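Gp26 (Listeria phage P40, PDB 4JZ5) is a phage endolysin whose glycosyl hydrolase family 25 catalytic domain probably cleaves the glycan strands of Listeria peptidoglycan. Local coordinates at residues Phe84-Asn95 with Glu131-Val139; Ala66-Phe76 with Lys103-Pro111. One frame throughout, in Å; residues are numbered along the deposited sequence.

Contact 1. Residues Phe84-Asn95 with Glu131-Val139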
loop_
_atom_site.group_PDB
_atom_site.type_symbol
_atom_site.label_atom_id
_atom_site.label_comp_id
_atom_site.label_asym_id
_atom_site.label_seq_id
_atom_site.Cartn_x
_atom_site.Cartn_y
_atom_site.Cartn_z
ATOM N N PHE A 84 0.240 7.495 -14.052
ATOM C CA PHE A 84 1.275 8.100 -14.880
ATOM C C PHE A 84 1.095 7.889 -16.380
ATOM O O PHE A 84 0.591 6.864 -16.842
ATOM C CB PHE A 84 2.699 7.739 -14.411
ATOM C CG PHE A 84 2.935 6.283 -14.075
ATOM C CD1 PHE A 84 2.966 5.306 -15.059
ATOM C CD2 PHE A 84 3.204 5.905 -12.778
ATOM C CE1 PHE A 84 3.236 3.983 -14.736
ATOM C CE2 PHE A 84 3.499 4.584 -12.461
ATOM C CZ PHE A 84 3.510 3.625 -13.434
ATOM N N GLU A 85 1.530 8.890 -17.132
ATOM C CA GLU A 85 1.371 8.909 -18.581
ATOM C C GLU A 85 2.508 8.223 -19.334
ATOM O O GLU A 85 2.403 8.027 -20.543
ATOM C CB GLU A 85 1.241 10.361 -19.069
ATOM C CG GLU A 85 -0.039 11.043 -18.579
ATOM C CD GLU A 85 -0.284 12.414 -19.167
ATOM O OE1 GLU A 85 0.573 12.913 -19.934
ATOM O OE2 GLU A 85 -1.377 12.987 -18.891
ATOM N N GLY A 86 3.582 7.866 -18.629
ATOM C CA GLY A 86 4.801 7.410 -19.263
ATOM C C GLY A 86 5.847 8.505 -19.240
ATOM O O GLY A 86 5.593 9.616 -18.792
ATOM N N GLY A 87 7.051 8.192 -19.710
ATOM C CA GLY A 87 8.089 9.197 -19.823
ATOM C C GLY A 87 8.374 9.904 -18.515
ATOM O O GLY A 87 8.450 9.282 -17.463
ATOM N N GLN A 88 8.537 11.218 -18.581
ATOM C CA GLN A 88 8.886 11.974 -17.399
ATOM C C GLN A 88 7.776 11.936 -16.360
ATOM O O GLN A 88 8.047 12.025 -15.170
ATOM C CB GLN A 88 9.213 13.415 -17.765
ATOM C CG GLN A 88 9.660 14.274 -16.588
ATOM C CD GLN A 88 10.908 13.747 -15.923
ATOM O OE1 GLN A 88 11.820 13.256 -16.592
ATOM N NE2 GLN A 88 10.966 13.855 -14.604
ATOM N N ASP A 89 6.519 11.805 -16.786
ATOM C CA ASP A 89 5.422 11.772 -15.827
ATOM C C ASP A 89 5.542 10.593 -14.870
ATOM O O ASP A 89 5.174 10.714 -13.708
ATOM C CB ASP A 89 4.085 11.732 -16.559
ATOM C CG ASP A 89 2.910 12.021 -15.648
ATOM O OD1 ASP A 89 2.934 13.043 -14.932
ATOM O OD2 ASP A 89 1.940 11.245 -15.675
ATOM N N THR A 90 6.050 9.455 -15.332
ATOM C CA THR A 90 6.251 8.315 -14.447
ATOM C C THR A 90 7.218 8.669 -13.323
ATOM O O THR A 90 6.996 8.337 -12.156
ATOM C CB THR A 90 6.778 7.124 -15.235
ATOM O OG1 THR A 90 5.861 6.861 -16.309
ATOM C CG2 THR A 90 6.925 5.887 -14.364
ATOM N N ILE A 91 8.300 9.348 -13.681
ATOM C CA ILE A 91 9.287 9.772 -12.703
ATOM C C ILE A 91 8.701 10.844 -11.789
ATOM O O ILE A 91 8.937 10.838 -10.575
ATOM C CB ILE A 91 10.564 10.284 -13.407
ATOM C CG1 ILE A 91 11.150 9.192 -14.310
ATOM C CG2 ILE A 91 11.599 10.745 -12.388
ATOM C CD1 ILE A 91 11.451 7.884 -13.590
ATOM N N ASN A 92 7.918 11.765 -12.345
ATOM C CA ASN A 92 7.306 12.785 -11.502
ATOM C C ASN A 92 6.367 12.150 -10.476
ATOM O O ASN A 92 6.304 12.598 -9.326
ATOM C CB ASN A 92 6.585 13.835 -12.341
ATOM C CG ASN A 92 7.537 14.687 -13.155
ATOM O OD1 ASN A 92 8.716 14.792 -12.840
ATOM N ND2 ASN A 92 7.019 15.316 -14.195
ATOM N N GLU A 93 5.657 11.093 -10.866
ATOM C CA GLU A 93 4.822 10.377 -9.910
ATOM C C GLU A 93 5.672 9.644 -8.871
ATOM O O GLU A 93 5.329 9.626 -7.681
ATOM C CB GLU A 93 3.875 9.396 -10.614
ATOM C CG GLU A 93 2.732 10.129 -11.309
ATOM C CD GLU A 93 1.471 9.321 -11.497
ATOM O OE1 GLU A 93 1.333 8.221 -10.889
ATOM O OE2 GLU A 93 0.586 9.814 -12.223
ATOM N N ALA A 94 6.781 9.045 -9.285
ATOM C CA ALA A 94 7.692 8.438 -8.322
ATOM C C ALA A 94 8.156 9.484 -7.308
ATOM O O ALA A 94 8.237 9.191 -6.107
ATOM C CB ALA A 94 8.866 7.815 -9.042
ATOM N N ASN A 95 8.429 10.697 -7.776
ATOM C CA ASN A 95 8.830 11.766 -6.872
ATOM C C ASN A 95 7.725 12.203 -5.920
ATOM O O ASN A 95 8.011 12.699 -4.842
ATOM C CB ASN A 95 9.350 12.960 -7.655
ATOM C CG ASN A 95 10.721 12.711 -8.226
ATOM O OD1 ASN A 95 11.491 11.918 -7.686
ATOM N ND2 ASN A 95 11.050 13.409 -9.305
ATOM N N GLU A 131 7.016 0.621 -17.303
ATOM C CA GLU A 131 6.780 1.874 -16.608
ATOM C C GLU A 131 6.671 1.658 -15.100
ATOM O O GLU A 131 7.187 2.463 -14.331
ATOM C CB GLU A 131 5.565 2.594 -17.182
ATOM C CG GLU A 131 5.777 3.050 -18.632
ATOM C CD GLU A 131 6.933 4.008 -18.783
ATOM O OE1 GLU A 131 7.077 4.925 -17.967
ATOM O OE2 GLU A 131 7.712 3.825 -19.736
ATOM N N CYS A 132 6.044 0.566 -14.671
ATOM C CA CYS A 132 6.053 0.224 -13.261
ATOM C C CYS A 132 7.488 0.061 -12.776
ATOM O O CYS A 132 7.825 0.502 -11.687
ATOM C CB CYS A 132 5.263 -1.060 -13.002
ATOM S SG CYS A 132 3.480 -0.835 -13.059
ATOM N N GLN A 133 8.325 -0.596 -13.576
ATOM C CA GLN A 133 9.717 -0.792 -13.193
ATOM C C GLN A 133 10.457 0.541 -13.049
ATOM O O GLN A 133 11.223 0.722 -12.093
ATOM C CB GLN A 133 10.452 -1.685 -14.195
ATOM C CG GLN A 133 11.779 -2.175 -13.640
ATOM C CD GLN A 133 11.558 -3.157 -12.527
ATOM O OE1 GLN A 133 10.993 -4.226 -12.761
ATOM N NE2 GLN A 133 11.885 -2.782 -11.302
ATOM N N ARG A 134 10.245 1.455 -13.994
ATOM C CA ARG A 134 10.866 2.772 -13.907
ATOM C C ARG A 134 10.462 3.481 -12.622
ATOM O O ARG A 134 11.310 4.096 -11.958
ATOM C CB ARG A 134 10.521 3.627 -15.123
ATOM C CG ARG A 134 11.082 3.083 -16.430
ATOM C CD ARG A 134 10.660 3.965 -17.601
ATOM N NE ARG A 134 11.289 5.279 -17.524
ATOM C CZ ARG A 134 10.664 6.448 -17.566
ATOM N NH1 ARG A 134 9.353 6.537 -17.708
ATOM N NH2 ARG A 134 11.389 7.553 -17.461
ATOM N N PHE A 135 9.184 3.418 -12.278
ATOM C CA PHE A 135 8.700 4.033 -11.048
ATOM C C PHE A 135 9.388 3.443 -9.820
ATOM O O PHE A 135 9.910 4.172 -8.978
ATOM C CB PHE A 135 7.180 3.841 -10.973
ATOM C CG PHE A 135 6.538 4.405 -9.725
ATOM C CD1 PHE A 135 6.616 3.737 -8.515
ATOM C CD2 PHE A 135 5.837 5.604 -9.777
ATOM C CE1 PHE A 135 6.028 4.259 -7.376
ATOM C CE2 PHE A 135 5.237 6.129 -8.641
ATOM C CZ PHE A 135 5.340 5.451 -7.440
ATOM N N ILE A 136 9.367 2.126 -9.719
ATOM C CA ILE A 136 9.905 1.425 -8.561
ATOM C C ILE A 136 11.413 1.645 -8.439
ATOM O O ILE A 136 11.905 1.942 -7.346
ATOM C CB ILE A 136 9.528 -0.062 -8.645
ATOM C CG1 ILE A 136 8.014 -0.212 -8.409
ATOM C CG2 ILE A 136 10.355 -0.907 -7.676
ATOM C CD1 ILE A 136 7.476 -1.577 -8.743
ATOM N N ASP A 137 12.136 1.533 -9.548
ATOM C CA ASP A 137 13.564 1.778 -9.522
ATOM C C ASP A 137 13.848 3.184 -9.016
ATOM O O ASP A 137 14.804 3.401 -8.262
ATOM C CB ASP A 137 14.158 1.679 -10.921
ATOM C CG ASP A 137 14.174 0.264 -11.497
ATOM O OD1 ASP A 137 13.893 -0.705 -10.782
ATOM O OD2 ASP A 137 14.502 0.147 -12.702
ATOM N N HIS A 138 13.075 4.165 -9.464
ATOM C CA HIS A 138 13.325 5.531 -9.047
ATOM C C HIS A 138 13.122 5.703 -7.548
ATOM O O HIS A 138 13.957 6.291 -6.856
ATOM C CB HIS A 138 12.458 6.508 -9.836
ATOM C CG HIS A 138 12.847 7.928 -9.628
ATOM N ND1 HIS A 138 13.978 8.462 -10.202
ATOM C CD2 HIS A 138 12.289 8.921 -8.898
ATOM C CE1 HIS A 138 14.098 9.725 -9.834
ATOM N NE2 HIS A 138 13.086 10.029 -9.048
ATOM N N VAL A 139 12.008 5.194 -7.037
ATOM C CA VAL A 139 11.723 5.355 -5.621
ATOM C C VAL A 139 12.780 4.641 -4.760
ATOM O O VAL A 139 13.262 5.198 -3.773
ATOM C CB VAL A 139 10.313 4.856 -5.282
ATOM C CG1 VAL A 139 10.058 4.947 -3.788
ATOM C CG2 VAL A 139 9.268 5.639 -6.056
HETATM O O HOH W 1 8.606 5.961 -20.954
HETATM O O HOH W 2 11.796 10.422 -17.944
#
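Ala94 lies against the Phe135 ring where helices 87-106 and 128-143 pack most tightly: its CB stands over one face, 4.1 Å from the ring centroid, and also meets Val139 CG2. So small a residue lets the helices draw close, with Ala94 and Phe135 CA atoms 5.3 Å apart. Phe135 reaches this place because its CG lies anti to the backbone N (chi1 179°); Phe84 CE2 comes within 3.7 Å of Phe135 CD2, the rings slid apart. The segments run roughly parallel, crossing at -40°, as expected of successive helices outside the beta/alpha barrel of family 25 hydrolases, and Phe135 and Val139 continue inward onto strand 114-117. Toward solvent the contact turns polar. Arg134 NH1 gives a nearly straight bond to Gly87 O (2.9 Å) and a salt bridge to the syn lone pair of Glu131 OE1, both partners in the guanidinium plane, which fixes its rotation. Thr90 OG1 donates to Glu131 OE1 on the anti side at 2.8 Å, slightly out of the carboxylate plane. Farther along, Ile91 CG2 sits over the His138 ring, whose NE2 makes a bent bond to Asn95 OD1 (2.8 Å), OD1 in the ring plane but the amide turned well away.

Contact 2. Residues Ala66-Phe76 with Lys103-Pro111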
loop_
_atom_site.group_PDB
_atom_site.type_symbol
_atom_site.label_atom_id
_atom_site.label_comp_id
_atom_site.label_asym_id
_atom_site.label_seq_id
_atom_site.Cartn_x
_atom_site.Cartn_y
_atom_site.Cartn_z
ATOM N N ALA A 66 -0.176 9.624 9.243
ATOM C CA ALA A 66 1.211 9.399 9.625
ATOM C C ALA A 66 1.449 9.792 11.080
ATOM O O ALA A 66 2.079 9.045 11.844
ATOM C CB ALA A 66 2.150 10.170 8.709
ATOM N N LYS A 67 0.948 10.954 11.462
ATOM C CA LYS A 67 1.096 11.411 12.836
ATOM C C LYS A 67 0.355 10.506 13.809
ATOM O O LYS A 67 0.827 10.252 14.920
ATOM C CB LYS A 67 0.591 12.840 12.987
ATOM C CG LYS A 67 1.485 13.865 12.327
ATOM C CD LYS A 67 1.002 15.286 12.534
ATOM C CE LYS A 67 -0.320 15.545 11.857
ATOM N NZ LYS A 67 -0.711 16.978 11.946
ATOM N N GLY A 68 -0.831 10.051 13.427
ATOM C CA GLY A 68 -1.621 9.222 14.319
ATOM C C GLY A 68 -0.991 7.870 14.565
ATOM O O GLY A 68 -1.021 7.337 15.680
ATOM N N LEU A 69 -0.435 7.287 13.512
ATOM C CA LEU A 69 0.220 6.001 13.638
ATOM C C LEU A 69 1.542 6.154 14.406
ATOM O O LEU A 69 1.855 5.349 15.275
ATOM C CB LEU A 69 0.433 5.412 12.243
ATOM C CG LEU A 69 -0.877 5.129 11.496
ATOM C CD1 LEU A 69 -0.648 4.955 10.009
ATOM C CD2 LEU A 69 -1.584 3.907 12.059
ATOM N N ASP A 70 2.287 7.216 14.130
ATOM C CA ASP A 70 3.518 7.473 14.866
ATOM C C ASP A 70 3.239 7.672 16.362
ATOM O O ASP A 70 3.981 7.171 17.210
ATOM C CB ASP A 70 4.215 8.700 14.287
ATOM C CG ASP A 70 5.569 8.950 14.903
ATOM O OD1 ASP A 70 6.358 7.996 15.090
ATOM O OD2 ASP A 70 5.847 10.114 15.204
ATOM N N LYS A 71 2.178 8.400 16.688
ATOM C CA LYS A 71 1.797 8.681 18.069
ATOM C C LYS A 71 1.777 7.416 18.914
ATOM O O LYS A 71 2.296 7.384 20.030
ATOM C CB LYS A 71 0.391 9.339 18.056
ATOM C CG LYS A 71 -0.352 9.433 19.397
ATOM C CD LYS A 71 -1.741 10.111 19.257
ATOM C CE LYS A 71 -2.772 9.252 18.525
ATOM N NZ LYS A 71 -4.105 9.916 18.470
ATOM N N VAL A 72 1.138 6.379 18.378
ATOM C CA VAL A 72 0.885 5.140 19.101
ATOM C C VAL A 72 1.912 4.062 18.797
ATOM O O VAL A 72 1.817 2.956 19.335
ATOM C CB VAL A 72 -0.534 4.582 18.820
ATOM C CG1 VAL A 72 -1.584 5.607 19.209
ATOM C CG2 VAL A 72 -0.706 4.164 17.369
ATOM N N GLY A 73 2.910 4.367 17.968
ATOM C CA GLY A 73 3.937 3.398 17.633
ATOM C C GLY A 73 3.465 2.283 16.713
ATOM O O GLY A 73 4.007 1.182 16.767
ATOM N N MET A 74 2.473 2.546 15.867
ATOM C CA MET A 74 2.060 1.550 14.877
ATOM C C MET A 74 2.993 1.619 13.683
ATOM O O MET A 74 3.080 2.664 13.047
ATOM C CB MET A 74 0.636 1.815 14.420
ATOM C CG MET A 74 0.180 0.905 13.296
ATOM S SD MET A 74 -0.008 -0.833 13.722
ATOM C CE MET A 74 -1.485 -0.736 14.753
ATOM N N PRO A 75 3.670 0.514 13.350
ATOM C CA PRO A 75 4.506 0.553 12.145
ATOM C C PRO A 75 3.645 0.756 10.906
ATOM O O PRO A 75 2.528 0.250 10.819
ATOM C CB PRO A 75 5.205 -0.809 12.147
ATOM C CG PRO A 75 4.362 -1.680 12.988
ATOM C CD PRO A 75 3.717 -0.798 14.018
ATOM N N PHE A 76 4.159 1.519 9.950
ATOM C CA PHE A 76 3.380 1.821 8.777
ATOM C C PHE A 76 4.239 2.068 7.554
ATOM O O PHE A 76 5.436 2.292 7.619
ATOM C CB PHE A 76 2.432 3.018 9.051
ATOM C CG PHE A 76 3.100 4.366 9.007
ATOM C CD1 PHE A 76 3.757 4.862 10.116
ATOM C CD2 PHE A 76 3.059 5.142 7.853
ATOM C CE1 PHE A 76 4.375 6.100 10.084
ATOM C CE2 PHE A 76 3.666 6.388 7.817
ATOM C CZ PHE A 76 4.329 6.863 8.942
ATOM N N LYS A 103 7.768 13.990 3.683
ATOM C CA LYS A 103 6.808 14.714 4.510
ATOM C C LYS A 103 6.551 13.977 5.824
ATOM O O LYS A 103 6.484 14.578 6.893
ATOM C CB LYS A 103 5.492 14.888 3.763
ATOM C CG LYS A 103 5.492 15.912 2.648
ATOM C CD LYS A 103 4.144 15.913 1.934
ATOM C CE LYS A 103 4.131 16.863 0.760
ATOM N NZ LYS A 103 4.174 18.278 1.202
ATOM N N CYS A 104 6.401 12.660 5.742
ATOM C CA CYS A 104 6.230 11.874 6.950
ATOM C C CYS A 104 7.438 12.025 7.865
ATOM O O CYS A 104 7.297 12.229 9.062
ATOM C CB CYS A 104 6.030 10.407 6.606
ATOM S SG CYS A 104 4.428 10.070 5.814
ATOM N N ARG A 105 8.638 11.938 7.297
ATOM C CA ARG A 105 9.843 12.058 8.112
ATOM C C ARG A 105 9.978 13.459 8.719
ATOM O O ARG A 105 10.468 13.600 9.839
ATOM C CB ARG A 105 11.094 11.681 7.310
ATOM C CG ARG A 105 11.113 10.232 6.852
ATOM C CD ARG A 105 12.539 9.722 6.677
ATOM N NE ARG A 105 13.220 9.668 7.967
ATOM C CZ ARG A 105 14.306 10.352 8.307
ATOM N NH1 ARG A 105 14.917 11.167 7.457
ATOM N NH2 ARG A 105 14.762 10.208 9.530
ATOM N N GLN A 106 9.539 14.494 8.006
ATOM C CA GLN A 106 9.538 15.846 8.540
ATOM C C GLN A 106 8.693 15.951 9.805
ATOM O O GLN A 106 8.989 16.769 10.679
ATOM C CB GLN A 106 9.030 16.835 7.492
ATOM C CG GLN A 106 9.008 18.286 7.948
ATOM C CD GLN A 106 10.335 18.990 7.757
ATOM O OE1 GLN A 106 11.132 18.617 6.895
ATOM N NE2 GLN A 106 10.573 20.023 8.555
ATOM N N LEU A 107 7.644 15.138 9.911
ATOM C CA LEU A 107 6.771 15.132 11.080
ATOM C C LEU A 107 7.280 14.185 12.158
ATOM O O LEU A 107 6.635 14.004 13.186
ATOM C CB LEU A 107 5.365 14.732 10.661
ATOM C CG LEU A 107 4.714 15.710 9.682
ATOM C CD1 LEU A 107 3.487 15.082 9.038
ATOM C CD2 LEU A 107 4.356 17.009 10.384
ATOM N N GLY A 108 8.445 13.587 11.920
ATOM C CA GLY A 108 9.066 12.678 12.870
ATOM C C GLY A 108 8.687 11.226 12.671
ATOM O O GLY A 108 9.199 10.363 13.389
ATOM N N ALA A 109 7.808 10.949 11.706
ATOM C CA ALA A 109 7.344 9.592 11.492
ATOM C C ALA A 109 8.346 8.849 10.607
ATOM O O ALA A 109 9.205 9.463 9.942
ATOM C CB ALA A 109 5.965 9.611 10.882
ATOM N N GLU A 110 8.287 7.527 10.639
ATOM C CA GLU A 110 9.242 6.726 9.900
ATOM C C GLU A 110 8.547 5.578 9.170
ATOM O O GLU A 110 8.442 4.478 9.696
ATOM C CB GLU A 110 10.314 6.182 10.850
ATOM C CG GLU A 110 11.105 7.270 11.592
ATOM C CD GLU A 110 12.084 8.029 10.704
ATOM O OE1 GLU A 110 12.288 7.620 9.540
ATOM O OE2 GLU A 110 12.649 9.045 11.177
ATOM N N PRO A 111 8.100 5.819 7.938
ATOM C CA PRO A 111 7.539 4.704 7.165
ATOM C C PRO A 111 8.599 3.654 6.880
ATOM O O PRO A 111 9.762 4.016 6.650
ATOM C CB PRO A 111 7.103 5.372 5.858
ATOM C CG PRO A 111 7.060 6.865 6.148
ATOM C CD PRO A 111 8.150 7.068 7.162
HETATM O O HOH W 3 6.722 6.502 12.758
HETATM O O HOH W 4 4.566 12.244 13.990
HETATM O O HOH W 5 8.304 10.899 16.052
HETATM O O HOH W 6 6.661 2.920 11.059
#
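Apolar contact centres on Ala109, whose methyl group meets the edge of the Phe76 ring, with 3.7 Å between Ala109 CB and Phe76 CZ, and also touches Asp70 CB. Phe76 CG stands between its own backbone N and carbonyl carbon (chi1 78°), and from there the ring runs alongside Pro111, CE2 lying 3.8 Å from Pro111 CG, while Pro111 CA lies over one face, offset from the centre. Nearby, Ala66 CB rests on Cys104 SG at 3.7 Å; short side chains suit this place, where the helices come near. On the solvent side, the aliphatic part of Lys67 crosses Leu107, CG against CD1, leaving its ammonium group beyond the contact.

Both chain reversals are Schellman motifs. Gly73 and Gly108, each with positive phi, end helices 62-72 and 87-106, and glycine suits both because it accepts such angles readily. After Gly73 the chain enters strand 76-81, giving the helix-to-strand half of the beta/alpha repeat in a family 25 barrel; after Gly108 it heads for strand 114-117, which pairs in parallel with 76-81.

Polar linkage across the gap runs through water. The Asp70 carboxylate serves three: OD1 accepts from one that takes the Glu110 N-H, while OD2 accepts from two others, bound to Leu107 O and Gly108 O. An aspartate fits because its oxygens reach, through water, carbonyls that could not donate to it. A fourth water connects Phe76 N with Glu110 O, and a CA-H...O contact brings Pro111 CA to 3.2 Å from Phe76 O.

Ionic pairing stays within residues 103-111: Arg105 grips Glu110 side-on, NE to OE1 at 2.7 Å and NH2 to OE2 at 2.9 Å, tying the last helical turn to what follows.

Overall arrangement
Helix 87-106 takes part in both contacts, its early turns in contact 1 and its final turn in contact 2. The centres lie 25 Å apart and the nearest atoms about 8 Å, so the two sites do not touch. Along the sequence their segments alternate: 66-76, 84-95, 103-111, 131-139. Thus the one helix meets helix 62-72 near its C-terminal end and helix 128-143 near its N-terminal end, bridging neighbours on the outer layer. Contact 1 begins just after the C-terminal end of strand 76-81, the end of the barrel where the active site probably lies, as in other beta/alpha barrels; contact 2 lies at the N-terminal ends of strands 76-81 and 114-117.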